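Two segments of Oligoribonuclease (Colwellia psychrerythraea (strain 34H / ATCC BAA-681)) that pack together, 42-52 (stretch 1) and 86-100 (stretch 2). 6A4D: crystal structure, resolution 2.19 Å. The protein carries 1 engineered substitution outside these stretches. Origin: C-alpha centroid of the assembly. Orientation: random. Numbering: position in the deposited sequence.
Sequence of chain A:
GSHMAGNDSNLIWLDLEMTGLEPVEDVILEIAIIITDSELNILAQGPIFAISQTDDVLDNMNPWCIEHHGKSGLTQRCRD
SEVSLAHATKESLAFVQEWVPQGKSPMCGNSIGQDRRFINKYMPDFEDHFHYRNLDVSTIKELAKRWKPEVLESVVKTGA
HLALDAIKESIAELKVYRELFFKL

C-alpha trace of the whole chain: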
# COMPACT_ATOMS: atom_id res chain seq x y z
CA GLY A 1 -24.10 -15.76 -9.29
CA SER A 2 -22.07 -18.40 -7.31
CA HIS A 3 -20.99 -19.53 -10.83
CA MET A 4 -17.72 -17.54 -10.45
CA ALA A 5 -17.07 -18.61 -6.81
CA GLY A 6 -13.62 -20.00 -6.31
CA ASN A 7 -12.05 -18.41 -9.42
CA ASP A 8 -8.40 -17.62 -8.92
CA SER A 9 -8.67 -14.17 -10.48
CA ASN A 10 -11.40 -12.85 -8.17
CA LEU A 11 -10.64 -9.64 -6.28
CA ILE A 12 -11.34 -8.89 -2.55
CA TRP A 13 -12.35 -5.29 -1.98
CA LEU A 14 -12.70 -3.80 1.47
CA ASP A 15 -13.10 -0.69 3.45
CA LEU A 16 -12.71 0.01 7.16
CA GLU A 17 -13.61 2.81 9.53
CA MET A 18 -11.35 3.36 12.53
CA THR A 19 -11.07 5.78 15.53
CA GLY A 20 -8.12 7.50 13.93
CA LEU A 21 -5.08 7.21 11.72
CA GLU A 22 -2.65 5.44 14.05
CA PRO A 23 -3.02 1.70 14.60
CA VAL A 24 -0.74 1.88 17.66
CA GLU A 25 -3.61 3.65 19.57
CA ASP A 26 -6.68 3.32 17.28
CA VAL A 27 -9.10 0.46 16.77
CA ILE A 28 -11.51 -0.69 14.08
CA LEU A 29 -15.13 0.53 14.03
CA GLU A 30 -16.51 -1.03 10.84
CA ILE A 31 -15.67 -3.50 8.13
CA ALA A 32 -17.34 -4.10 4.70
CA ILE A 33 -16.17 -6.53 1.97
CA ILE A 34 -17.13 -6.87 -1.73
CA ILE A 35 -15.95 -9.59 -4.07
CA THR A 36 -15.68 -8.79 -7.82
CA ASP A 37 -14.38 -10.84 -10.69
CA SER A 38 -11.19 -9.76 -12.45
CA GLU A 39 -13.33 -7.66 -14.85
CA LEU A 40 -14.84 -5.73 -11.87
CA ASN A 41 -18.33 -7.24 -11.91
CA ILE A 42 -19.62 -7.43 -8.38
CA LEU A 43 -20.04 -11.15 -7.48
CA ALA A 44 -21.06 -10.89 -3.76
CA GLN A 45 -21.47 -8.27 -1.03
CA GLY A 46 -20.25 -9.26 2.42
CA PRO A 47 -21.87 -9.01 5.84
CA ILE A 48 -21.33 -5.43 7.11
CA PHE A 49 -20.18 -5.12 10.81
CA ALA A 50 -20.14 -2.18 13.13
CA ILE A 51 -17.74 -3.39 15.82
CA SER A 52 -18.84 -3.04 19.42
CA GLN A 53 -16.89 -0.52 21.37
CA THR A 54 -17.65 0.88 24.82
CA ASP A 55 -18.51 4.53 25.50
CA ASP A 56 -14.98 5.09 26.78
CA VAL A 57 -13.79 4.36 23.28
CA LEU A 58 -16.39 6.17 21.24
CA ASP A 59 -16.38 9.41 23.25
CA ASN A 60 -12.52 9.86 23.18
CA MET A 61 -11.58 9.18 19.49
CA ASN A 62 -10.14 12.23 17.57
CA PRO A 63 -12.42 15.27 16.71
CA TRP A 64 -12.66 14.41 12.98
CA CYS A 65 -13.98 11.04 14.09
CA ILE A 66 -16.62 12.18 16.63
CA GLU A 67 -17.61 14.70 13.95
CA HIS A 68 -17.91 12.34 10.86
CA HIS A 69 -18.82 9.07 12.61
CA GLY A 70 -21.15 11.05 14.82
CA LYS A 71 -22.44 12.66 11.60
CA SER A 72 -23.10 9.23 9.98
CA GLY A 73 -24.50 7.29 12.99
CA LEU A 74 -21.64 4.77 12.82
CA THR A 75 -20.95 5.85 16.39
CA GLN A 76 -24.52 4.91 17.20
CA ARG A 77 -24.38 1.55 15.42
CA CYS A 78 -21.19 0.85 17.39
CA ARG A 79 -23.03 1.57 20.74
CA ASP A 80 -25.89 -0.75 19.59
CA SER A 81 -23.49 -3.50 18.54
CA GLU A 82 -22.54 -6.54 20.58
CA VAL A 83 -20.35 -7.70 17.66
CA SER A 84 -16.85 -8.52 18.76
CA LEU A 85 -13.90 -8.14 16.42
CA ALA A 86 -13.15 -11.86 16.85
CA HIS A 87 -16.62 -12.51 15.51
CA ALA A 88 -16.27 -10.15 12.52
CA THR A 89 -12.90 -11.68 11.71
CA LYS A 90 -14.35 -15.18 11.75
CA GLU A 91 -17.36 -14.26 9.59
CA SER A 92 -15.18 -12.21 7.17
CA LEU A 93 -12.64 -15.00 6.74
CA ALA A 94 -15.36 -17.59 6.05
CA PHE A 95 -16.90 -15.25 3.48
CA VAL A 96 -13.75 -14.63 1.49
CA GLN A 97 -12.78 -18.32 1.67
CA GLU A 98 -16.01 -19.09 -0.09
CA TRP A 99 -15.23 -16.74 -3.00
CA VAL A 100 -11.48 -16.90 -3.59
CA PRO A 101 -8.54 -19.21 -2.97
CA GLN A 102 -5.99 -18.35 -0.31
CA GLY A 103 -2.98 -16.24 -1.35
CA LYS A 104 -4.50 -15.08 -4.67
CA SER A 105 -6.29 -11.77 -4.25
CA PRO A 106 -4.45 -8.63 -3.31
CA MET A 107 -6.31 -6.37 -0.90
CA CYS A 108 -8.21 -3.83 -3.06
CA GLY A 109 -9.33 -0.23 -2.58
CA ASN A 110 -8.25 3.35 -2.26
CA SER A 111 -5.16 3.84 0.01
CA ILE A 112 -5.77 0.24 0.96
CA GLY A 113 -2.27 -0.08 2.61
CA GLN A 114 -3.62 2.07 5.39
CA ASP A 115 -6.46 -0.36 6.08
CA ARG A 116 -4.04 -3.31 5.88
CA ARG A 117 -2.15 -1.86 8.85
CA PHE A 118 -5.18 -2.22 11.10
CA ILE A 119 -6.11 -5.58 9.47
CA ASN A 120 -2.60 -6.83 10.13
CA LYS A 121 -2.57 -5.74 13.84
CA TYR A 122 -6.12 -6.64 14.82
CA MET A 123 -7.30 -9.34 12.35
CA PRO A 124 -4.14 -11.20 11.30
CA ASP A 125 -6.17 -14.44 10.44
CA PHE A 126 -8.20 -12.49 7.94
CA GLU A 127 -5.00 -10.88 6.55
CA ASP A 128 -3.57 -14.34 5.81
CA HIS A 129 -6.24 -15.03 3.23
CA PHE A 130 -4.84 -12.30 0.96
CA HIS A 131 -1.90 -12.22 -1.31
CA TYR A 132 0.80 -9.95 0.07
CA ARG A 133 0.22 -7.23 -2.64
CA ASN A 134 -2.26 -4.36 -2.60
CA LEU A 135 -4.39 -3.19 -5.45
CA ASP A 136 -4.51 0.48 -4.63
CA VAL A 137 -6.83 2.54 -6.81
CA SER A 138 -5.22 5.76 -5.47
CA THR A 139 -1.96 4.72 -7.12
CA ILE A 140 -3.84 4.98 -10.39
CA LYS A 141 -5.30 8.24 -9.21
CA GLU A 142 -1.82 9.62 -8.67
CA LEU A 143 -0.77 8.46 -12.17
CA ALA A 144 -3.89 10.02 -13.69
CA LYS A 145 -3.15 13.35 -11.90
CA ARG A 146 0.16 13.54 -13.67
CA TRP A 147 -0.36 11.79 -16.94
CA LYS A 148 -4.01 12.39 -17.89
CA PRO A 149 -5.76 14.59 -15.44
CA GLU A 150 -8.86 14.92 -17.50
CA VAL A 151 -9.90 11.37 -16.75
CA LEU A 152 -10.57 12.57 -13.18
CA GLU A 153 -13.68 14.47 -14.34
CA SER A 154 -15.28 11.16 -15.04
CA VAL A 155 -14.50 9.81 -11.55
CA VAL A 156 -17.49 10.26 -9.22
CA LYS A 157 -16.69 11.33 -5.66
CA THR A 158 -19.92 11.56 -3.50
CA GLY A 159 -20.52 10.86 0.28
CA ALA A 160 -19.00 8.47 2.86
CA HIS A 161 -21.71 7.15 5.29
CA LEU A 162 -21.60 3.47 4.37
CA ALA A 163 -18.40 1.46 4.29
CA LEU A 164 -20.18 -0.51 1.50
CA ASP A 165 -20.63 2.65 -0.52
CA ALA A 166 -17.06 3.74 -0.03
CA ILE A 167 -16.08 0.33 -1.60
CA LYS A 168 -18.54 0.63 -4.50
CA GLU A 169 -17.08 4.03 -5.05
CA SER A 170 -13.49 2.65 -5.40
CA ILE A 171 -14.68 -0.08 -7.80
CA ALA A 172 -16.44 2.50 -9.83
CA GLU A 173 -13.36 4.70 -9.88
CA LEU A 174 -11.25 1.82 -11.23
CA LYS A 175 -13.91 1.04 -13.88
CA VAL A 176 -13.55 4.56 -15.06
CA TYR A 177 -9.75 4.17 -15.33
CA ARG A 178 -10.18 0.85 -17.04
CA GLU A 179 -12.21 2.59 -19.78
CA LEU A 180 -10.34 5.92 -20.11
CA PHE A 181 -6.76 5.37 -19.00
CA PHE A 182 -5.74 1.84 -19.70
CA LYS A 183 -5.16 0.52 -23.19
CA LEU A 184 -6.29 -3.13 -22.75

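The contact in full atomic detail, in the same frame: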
# COMPACT_ATOMS: atom_id res chain seq x y z
N ILE A 42 -19.41 -7.11 -9.78
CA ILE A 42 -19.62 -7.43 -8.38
C ILE A 42 -20.23 -8.83 -8.26
O ILE A 42 -21.27 -9.02 -8.78
CB ILE A 42 -20.50 -6.34 -7.72
CG1 ILE A 42 -19.66 -5.07 -7.62
CG2 ILE A 42 -20.96 -6.74 -6.33
CD1 ILE A 42 -20.42 -3.82 -7.22
N LEU A 43 -19.53 -9.79 -7.67
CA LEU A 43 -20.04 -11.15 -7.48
C LEU A 43 -20.83 -11.38 -6.16
O LEU A 43 -21.67 -12.28 -6.11
CB LEU A 43 -18.94 -12.18 -7.48
CG LEU A 43 -17.91 -12.16 -8.57
CD1 LEU A 43 -16.90 -13.26 -8.32
CD2 LEU A 43 -18.54 -12.27 -9.95
N ALA A 44 -20.52 -10.63 -5.11
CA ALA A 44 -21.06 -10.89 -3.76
C ALA A 44 -20.65 -9.78 -2.81
O ALA A 44 -19.51 -9.32 -2.83
CB ALA A 44 -20.59 -12.23 -3.23
N GLN A 45 -21.61 -9.36 -2.00
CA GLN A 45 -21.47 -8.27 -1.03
C GLN A 45 -21.41 -8.92 0.32
O GLN A 45 -22.17 -9.83 0.60
CB GLN A 45 -22.67 -7.35 -1.12
CG GLN A 45 -22.36 -5.95 -1.62
CD GLN A 45 -23.51 -5.28 -2.32
OE1 GLN A 45 -23.81 -5.62 -3.46
NE2 GLN A 45 -24.14 -4.28 -1.66
N GLY A 46 -20.51 -8.51 1.18
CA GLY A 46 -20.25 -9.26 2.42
C GLY A 46 -21.08 -8.75 3.57
O GLY A 46 -21.58 -7.62 3.55
N PRO A 47 -21.18 -9.56 4.64
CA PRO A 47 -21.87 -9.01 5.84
C PRO A 47 -21.14 -7.76 6.36
O PRO A 47 -19.91 -7.80 6.53
CB PRO A 47 -21.77 -10.15 6.82
CG PRO A 47 -20.57 -10.94 6.42
CD PRO A 47 -20.53 -10.85 4.92
N ILE A 48 -21.87 -6.67 6.56
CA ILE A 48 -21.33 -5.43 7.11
C ILE A 48 -21.31 -5.51 8.66
O ILE A 48 -22.31 -5.89 9.24
CB ILE A 48 -22.19 -4.23 6.71
CG1 ILE A 48 -22.43 -4.20 5.19
CG2 ILE A 48 -21.54 -2.93 7.15
CD1 ILE A 48 -23.55 -3.25 4.77
N PHE A 49 -20.20 -5.17 9.32
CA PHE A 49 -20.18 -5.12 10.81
C PHE A 49 -19.78 -3.79 11.37
O PHE A 49 -18.66 -3.32 11.08
CB PHE A 49 -19.23 -6.13 11.40
CG PHE A 49 -19.53 -7.53 11.03
CD1 PHE A 49 -20.50 -8.23 11.70
CD2 PHE A 49 -18.85 -8.13 9.98
CE1 PHE A 49 -20.78 -9.53 11.35
CE2 PHE A 49 -19.11 -9.43 9.64
CZ PHE A 49 -20.08 -10.14 10.32
N ALA A 50 -20.64 -3.19 12.18
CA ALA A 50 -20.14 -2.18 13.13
C ALA A 50 -19.66 -2.97 14.35
O ALA A 50 -20.39 -3.84 14.89
CB ALA A 50 -21.19 -1.15 13.49
N ILE A 51 -18.41 -2.69 14.73
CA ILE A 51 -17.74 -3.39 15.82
C ILE A 51 -18.10 -2.71 17.13
O ILE A 51 -17.93 -1.48 17.28
CB ILE A 51 -16.21 -3.36 15.76
CG1 ILE A 51 -15.65 -3.76 14.38
CG2 ILE A 51 -15.63 -4.25 16.88
CD1 ILE A 51 -16.16 -5.09 13.87
N SER A 52 -18.52 -3.52 18.09
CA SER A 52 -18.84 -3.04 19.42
C SER A 52 -17.62 -2.40 20.06
O SER A 52 -16.50 -2.93 20.01
CB SER A 52 -19.32 -4.20 20.32
OG SER A 52 -19.48 -3.75 21.65
N ALA A 86 -13.34 -10.43 17.06
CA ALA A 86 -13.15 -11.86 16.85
C ALA A 86 -14.26 -12.39 15.95
O ALA A 86 -13.99 -13.13 15.00
CB ALA A 86 -13.12 -12.64 18.17
N HIS A 87 -15.50 -12.00 16.25
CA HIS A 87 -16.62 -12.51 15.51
C HIS A 87 -16.55 -12.06 14.05
O HIS A 87 -16.68 -12.87 13.15
CB HIS A 87 -17.97 -12.09 16.14
CG HIS A 87 -19.16 -12.62 15.41
ND1 HIS A 87 -19.46 -13.97 15.36
CD2 HIS A 87 -20.10 -12.00 14.66
CE1 HIS A 87 -20.54 -14.15 14.62
NE2 HIS A 87 -20.96 -12.98 14.20
N ALA A 88 -16.36 -10.76 13.86
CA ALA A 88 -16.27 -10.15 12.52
C ALA A 88 -15.18 -10.81 11.70
O ALA A 88 -15.38 -11.18 10.54
CB ALA A 88 -16.00 -8.66 12.63
N THR A 89 -14.06 -11.02 12.33
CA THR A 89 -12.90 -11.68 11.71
C THR A 89 -13.22 -13.08 11.23
O THR A 89 -12.85 -13.46 10.13
CB THR A 89 -11.77 -11.72 12.70
OG1 THR A 89 -11.46 -10.36 13.03
CG2 THR A 89 -10.54 -12.41 12.16
N LYS A 90 -13.95 -13.82 12.06
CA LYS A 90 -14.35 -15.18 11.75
C LYS A 90 -15.34 -15.22 10.59
O LYS A 90 -15.13 -15.95 9.60
CB LYS A 90 -14.90 -15.83 13.00
CG LYS A 90 -15.14 -17.34 12.91
CD LYS A 90 -16.15 -17.75 13.97
CE LYS A 90 -16.68 -19.15 13.82
NZ LYS A 90 -17.72 -19.36 14.87
N GLU A 91 -16.41 -14.43 10.70
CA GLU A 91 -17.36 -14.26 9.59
C GLU A 91 -16.69 -13.83 8.29
O GLU A 91 -16.88 -14.48 7.26
CB GLU A 91 -18.45 -13.26 9.94
CG GLU A 91 -19.35 -13.63 11.14
CD GLU A 91 -19.91 -15.05 11.07
OE1 GLU A 91 -20.92 -15.30 10.37
OE2 GLU A 91 -19.32 -15.94 11.73
N SER A 92 -15.89 -12.76 8.37
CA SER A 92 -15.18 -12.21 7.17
C SER A 92 -14.27 -13.22 6.48
O SER A 92 -14.30 -13.33 5.25
CB SER A 92 -14.42 -10.96 7.54
OG SER A 92 -15.36 -9.96 7.92
N LEU A 93 -13.51 -13.97 7.27
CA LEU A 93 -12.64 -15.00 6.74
C LEU A 93 -13.42 -16.08 6.02
O LEU A 93 -13.09 -16.43 4.89
CB LEU A 93 -11.79 -15.63 7.83
CG LEU A 93 -10.77 -16.64 7.33
CD1 LEU A 93 -9.93 -16.13 6.14
CD2 LEU A 93 -9.88 -17.12 8.47
N ALA A 94 -14.48 -16.57 6.65
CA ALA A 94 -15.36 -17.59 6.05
C ALA A 94 -15.95 -17.10 4.74
O ALA A 94 -16.01 -17.85 3.79
CB ALA A 94 -16.47 -17.97 7.00
N PHE A 95 -16.40 -15.85 4.71
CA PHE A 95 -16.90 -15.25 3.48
C PHE A 95 -15.91 -15.21 2.33
O PHE A 95 -16.24 -15.62 1.22
CB PHE A 95 -17.39 -13.85 3.76
CG PHE A 95 -17.86 -13.13 2.55
CD1 PHE A 95 -19.06 -13.49 1.94
CD2 PHE A 95 -17.13 -12.06 2.01
CE1 PHE A 95 -19.54 -12.81 0.83
CE2 PHE A 95 -17.59 -11.37 0.88
CZ PHE A 95 -18.80 -11.73 0.30
N VAL A 96 -14.68 -14.74 2.58
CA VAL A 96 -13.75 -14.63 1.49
C VAL A 96 -13.26 -16.01 1.08
O VAL A 96 -12.87 -16.19 -0.07
CB VAL A 96 -12.54 -13.70 1.77
CG1 VAL A 96 -13.04 -12.27 1.84
CG2 VAL A 96 -11.77 -14.11 3.04
N GLN A 97 -13.25 -16.97 2.01
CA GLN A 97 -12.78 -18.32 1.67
C GLN A 97 -13.73 -19.03 0.71
O GLN A 97 -13.31 -19.90 -0.04
CB GLN A 97 -12.63 -19.19 2.91
CG GLN A 97 -11.33 -19.06 3.57
CD GLN A 97 -11.40 -19.57 4.95
OE1 GLN A 97 -12.47 -19.73 5.49
NE2 GLN A 97 -10.25 -19.86 5.53
N GLU A 98 -14.99 -18.67 0.82
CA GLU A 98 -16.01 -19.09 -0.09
C GLU A 98 -15.78 -18.59 -1.50
O GLU A 98 -16.09 -19.30 -2.43
CB GLU A 98 -17.38 -18.60 0.40
CG GLU A 98 -18.56 -18.98 -0.51
CD GLU A 98 -19.90 -19.07 0.25
OE1 GLU A 98 -20.84 -18.30 -0.04
OE2 GLU A 98 -20.02 -19.93 1.16
N TRP A 99 -15.28 -17.36 -1.68
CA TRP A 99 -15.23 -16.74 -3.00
C TRP A 99 -13.90 -16.78 -3.69
O TRP A 99 -13.88 -16.69 -4.95
CB TRP A 99 -15.77 -15.34 -2.95
CG TRP A 99 -17.18 -15.35 -2.71
CD1 TRP A 99 -17.82 -15.34 -1.49
CD2 TRP A 99 -18.19 -15.47 -3.69
NE1 TRP A 99 -19.18 -15.39 -1.67
CE2 TRP A 99 -19.43 -15.49 -3.02
CE3 TRP A 99 -18.17 -15.58 -5.09
CZ2 TRP A 99 -20.65 -15.60 -3.69
CZ3 TRP A 99 -19.40 -15.68 -5.77
CH2 TRP A 99 -20.61 -15.69 -5.06
N VAL A 100 -12.78 -16.88 -2.93
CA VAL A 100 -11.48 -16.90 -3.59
C VAL A 100 -10.43 -17.70 -2.87
O VAL A 100 -10.38 -17.73 -1.64
CB VAL A 100 -11.03 -15.43 -3.96
CG1 VAL A 100 -11.07 -14.52 -2.76
CG2 VAL A 100 -9.68 -15.38 -4.66
O HOH W 1 -17.77 -9.44 5.93

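The helix of stretch 2 runs nearly antiparallel to the strand 42-45, with 156° between their N-to-C directions and a closest axis approach of 10.5 Å. The register agrees with this, later residues of stretch 1 meeting earlier ones of stretch 2: Ala-44 CA lies 8.3 Å from Trp-99 CA, Gly-46 CA 6.9 Å from Phe-95 CA, and Phe-49 CA 6.6 Å from Ala-88 CA. No direct hydrogen bond crosses between the stretches. The 482 Å² buried, summed over both sides, is held by apolar packing in which three aromatic rings each meet a small residue.

At one end, the Trp-99 ring lies beneath Ala-44. Ala-44 CB sits 3.4 Å from Trp-99 CZ2, and its position 28° off the normal of the six-membered ring, 3.7 Å from the centroid, identifies a CH-pi contact over the face. A methyl group is compact enough to approach the indole this closely. Leu-43 extends the same patch, its CB 3.9 Å from Trp-99 CZ3, so successive strand residues both rest on one broad side chain.

One helical turn earlier, Phe-95 (chi1 177°, t) projects toward stretch 1 and fills the hollow left by Gly-46. Gly-46 CA stands 3.8 Å from the ring centroid and 22° off its normal, a second CH-pi contact over the face. The absence of a side chain matters here: an ideal CB on Gly-46 would fall only 3.1 Å from Phe-95 CE2, a tight approach. Pro-47 adds its CD over a ring face, 4.2 Å from Phe-95 CG, while Ala-44 CB reaches Phe-95 CZ at 4.0 Å. Ala-44 thus touches both Phe-95 and Trp-99.

Farther along, the roles reverse, and stretch 1 supplies the bump. Phe-49 (chi1 -59°, m) directs its ring into a hollow on the helix floored by Ala-88, whose CA lies 4.2 Å from the Phe-49 centroid, 15° off the normal. Ala-88 CB is 3.9 Å from Phe-49 CD2 and also 3.8 Å from Ile-51 CD1; the side chain of Ile-51 starts sideways, but its end comes nearer the helix. Glu-91 contributes its aliphatic base, with CB 3.5 Å from Phe-49 CZ, while the end of its side chain leads away, keeping the carboxylate off the apolar ring.

The polar link is indirect. Water 1 donates to Pro-47 O at 2.8 Å and to Ser-92 OG at 3.2 Å, bridging the stretches. Ser-92 OG in turn donates to Ala-88 O at 2.9 Å, one turn back, so this buried hydroxyl gives its proton to its own helix and accepts from the water.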